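Local coordinates for ECF RNA polymerase sigma factor SigK (Mycobacterium tuberculosis, PDB 4NQW), which probably acts as an ECF-type initiation factor that directs RNA polymerase to specific promoters and stays inactive while bound by its anti-sigma factor, at residues R189-D192 against A193-L197. Numbering follows the deposited sequence.
Sequences RMRD and ALRSL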
ATOM      1  N   ARG A 189     -14.276   4.215  11.195  1.00 21.01           N
ATOM      2  CA  ARG A 189     -14.840   3.319  10.190  1.00 22.48           C
ATOM      3  C   ARG A 189     -13.757   2.666   9.334  1.00 21.51           C
ATOM      4  O   ARG A 189     -13.847   1.480   9.017  1.00 21.45           O
ATOM      5  CB  ARG A 189     -15.848   4.069   9.306  1.00 26.37           C
ATOM      6  CG  ARG A 189     -16.958   3.209   8.716  1.00 31.44           C
ATOM      7  CD  ARG A 189     -17.645   2.342   9.769  1.00 35.74           C
ATOM      8  NE  ARG A 189     -19.098   2.504   9.774  1.00 40.79           N
ATOM      9  CZ  ARG A 189     -19.767   3.379  10.525  1.00 43.58           C
ATOM     10  NH1 ARG A 189     -19.133   4.204  11.355  1.00 44.18           N
ATOM     11  NH2 ARG A 189     -21.091   3.432  10.445  1.00 48.89           N
ATOM     12  N   MET A 190     -12.738   3.439   8.965  1.00 20.53           N
ATOM     13  CA  MET A 190     -11.577   2.895   8.258  1.00 20.30           C
ATOM     14  C   MET A 190     -10.876   1.839   9.105  1.00 20.14           C
ATOM     15  O   MET A 190     -10.480   0.794   8.597  1.00 19.02           O
ATOM     16  CB  MET A 190     -10.586   4.002   7.909  1.00 19.88           C
ATOM     17  CG  MET A 190     -11.017   4.871   6.744  1.00 20.01           C
ATOM     18  SD  MET A 190      -9.777   6.121   6.371  1.00 21.85           S
ATOM     19  CE  MET A 190     -10.494   6.845   4.903  1.00 19.44           C
ATOM     20  N   ARG A 191     -10.730   2.129  10.395  1.00 21.25           N
ATOM     21  CA  ARG A 191     -10.163   1.180  11.350  1.00 23.78           C
ATOM     22  C   ARG A 191     -10.983  -0.100  11.434  1.00 21.64           C
ATOM     23  O   ARG A 191     -10.428  -1.196  11.436  1.00 22.44           O
ATOM     24  CB  ARG A 191     -10.074   1.805  12.742  1.00 27.59           C
ATOM     25  CG  ARG A 191      -8.917   2.768  12.911  1.00 32.95           C
ATOM     26  CD  ARG A 191      -8.820   3.284  14.340  1.00 37.37           C
ATOM     27  NE  ARG A 191      -8.532   2.209  15.291  1.00 38.46           N
ATOM     28  CZ  ARG A 191      -8.057   2.384  16.521  1.00 41.76           C
ATOM     29  NH1 ARG A 191      -7.781   3.601  16.987  1.00 43.59           N
ATOM     30  NH2 ARG A 191      -7.840   1.325  17.295  1.00 43.42           N
ATOM     31  N   ASP A 192     -12.302   0.048  11.512  1.00 20.36           N
ATOM     32  CA  ASP A 192     -13.204  -1.103  11.577  1.00 23.02           C
ATOM     33  C   ASP A 192     -13.100  -1.969  10.325  1.00 20.43           C
ATOM     34  O   ASP A 192     -13.019  -3.195  10.419  1.00 20.11           O
ATOM     35  CB  ASP A 192     -14.655  -0.649  11.789  1.00 27.33           C
ATOM     36  CG  ASP A 192     -14.896  -0.069  13.179  1.00 33.14           C
ATOM     37  OD1 ASP A 192     -13.924   0.078  13.955  1.00 35.02           O
ATOM     38  OD2 ASP A 192     -16.063   0.246  13.498  1.00 39.77           O
ATOM     39  N   ALA A 193     -13.088  -1.326   9.160  1.00 17.34           N
ATOM     40  CA  ALA A 193     -12.977  -2.028   7.881  1.00 14.64           C
ATOM     41  C   ALA A 193     -11.700  -2.863   7.813  1.00 16.68           C
ATOM     42  O   ALA A 193     -11.734  -4.025   7.409  1.00 16.58           O
ATOM     43  CB  ALA A 193     -13.016  -1.033   6.732  1.00  8.42           C
ATOM     44  N   LEU A 194     -10.580  -2.265   8.219  1.00 18.17           N
ATOM     45  CA  LEU A 194      -9.287  -2.961   8.216  1.00 18.33           C
ATOM     46  C   LEU A 194      -9.193  -4.062   9.278  1.00 18.20           C
ATOM     47  O   LEU A 194      -8.485  -5.048   9.076  1.00 19.15           O
ATOM     48  CB  LEU A 194      -8.126  -1.970   8.378  1.00 16.49           C
ATOM     49  CG  LEU A 194      -7.545  -1.382   7.088  1.00 16.51           C
ATOM     50  CD1 LEU A 194      -6.722  -2.420   6.340  1.00 18.92           C
ATOM     51  CD2 LEU A 194      -8.618  -0.798   6.182  1.00 13.88           C
ATOM     52  N   ARG A 195      -9.893  -3.892  10.399  1.00 17.57           N
ATOM     53  CA  ARG A 195      -9.929  -4.921  11.444  1.00 19.55           C
ATOM     54  C   ARG A 195     -10.685  -6.150  10.954  1.00 20.85           C
ATOM     55  O   ARG A 195     -10.217  -7.279  11.114  1.00 23.59           O
ATOM     56  CB  ARG A 195     -10.575  -4.390  12.726  1.00 20.83           C
ATOM     57  CG  ARG A 195     -10.476  -5.346  13.910  1.00 23.18           C
ATOM     58  CD  ARG A 195     -11.197  -4.824  15.146  1.00 25.79           C
ATOM     59  NE  ARG A 195     -10.760  -3.473  15.500  1.00 29.11           N
ATOM     60  CZ  ARG A 195     -11.447  -2.353  15.273  1.00 31.61           C
ATOM     61  NH1 ARG A 195     -12.648  -2.382  14.701  1.00 34.19           N
ATOM     62  NH2 ARG A 195     -10.929  -1.181  15.633  1.00 31.25           N
ATOM     63  N   SER A 196     -11.851  -5.919  10.358  1.00 21.03           N
ATOM     64  CA  SER A 196     -12.660  -6.988   9.772  1.00 23.60           C
ATOM     65  C   SER A 196     -11.902  -7.749   8.682  1.00 24.10           C
ATOM     66  O   SER A 196     -12.018  -8.971   8.578  1.00 21.53           O
ATOM     67  CB  SER A 196     -13.956  -6.411   9.193  1.00 25.91           C
ATOM     68  OG  SER A 196     -14.791  -7.433   8.683  1.00 27.15           O
ATOM     69  N   LEU A 197     -11.133  -7.022   7.874  1.00 24.74           N
ATOM     70  CA  LEU A 197     -10.310  -7.639   6.833  1.00 26.27           C
ATOM     71  C   LEU A 197      -9.182  -8.466   7.436  1.00 27.50           C
ATOM     72  O   LEU A 197      -8.966  -9.609   7.032  1.00 28.93           O
ATOM     73  CB  LEU A 197      -9.725  -6.581   5.887  1.00 25.83           C
ATOM     74  CG  LEU A 197     -10.657  -5.985   4.833  1.00 23.45           C
ATOM     75  CD1 LEU A 197      -9.875  -5.028   3.949  1.00 22.41           C
ATOM     76  CD2 LEU A 197     -11.316  -7.069   3.992  1.00 23.49           C
TER
HETATM   77  O   HOH W   1     -12.506   1.181  16.299  1.00 35.98           O
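Ala193 continues the helix from Arg189 by an ordinary i to i+4 bond, its N lying 2.9 Å from Arg189 O, and its methyl rests against the carbonyl oxygens of Arg189 and Met190. Leu194 N reaches Met190 O in the same way. The side chain of Leu194 stays close to that oxygen, with CD2 3.4 Å from Met190 O.

Arg195 forms an i to i+3 salt bridge with Asp192. Its CG stands anti to the backbone N (chi1 -172°), and a bend at chi3 folds the otherwise extended chain back toward the preceding turn. There NH1 donates to Asp192 OD1 at 2.9 Å in a nearly straight bond (N-H...O 170°). The acceptor lies near the guanidinium plane, but the donor comes from well above the carboxylate plane, the two flat groups being turned 62° apart. A water closes a second path between the same side chains: it donates to Asp192 OD1 and accepts from Arg195 NH2. OD1 is thus gripped by two donors, and rotation of the guanidinium is probably limited, held at NH1 directly and at NH2 through the water. Arg191 NE comes within 4.2 Å of Arg195 NH2, a like-charge approach that the nearby carboxylate probably tempers. One face of the Arg195 guanidinium looks toward Arg191 O, the oxygen that accepts from Arg195 N.

Ser196 N bonds to Asp192 O at 3.0 Å, taking the backbone pattern one residue further.

This is the middle of helix 183-201 in domain 4, overlapping the end of the probable helix-turn-helix motif. Met190, Arg191, Leu194 and Leu197 meet the chain of another protein, where Arg191 NE has a long, weak ion pair with an acidic side chain. Met190, Ala193, Leu194 and Leu197 pack on helix 156-167 through Ala165, Gln158 and Ile162, while Leu197 and Ser196 also touch Leu154 in the loop before that helix.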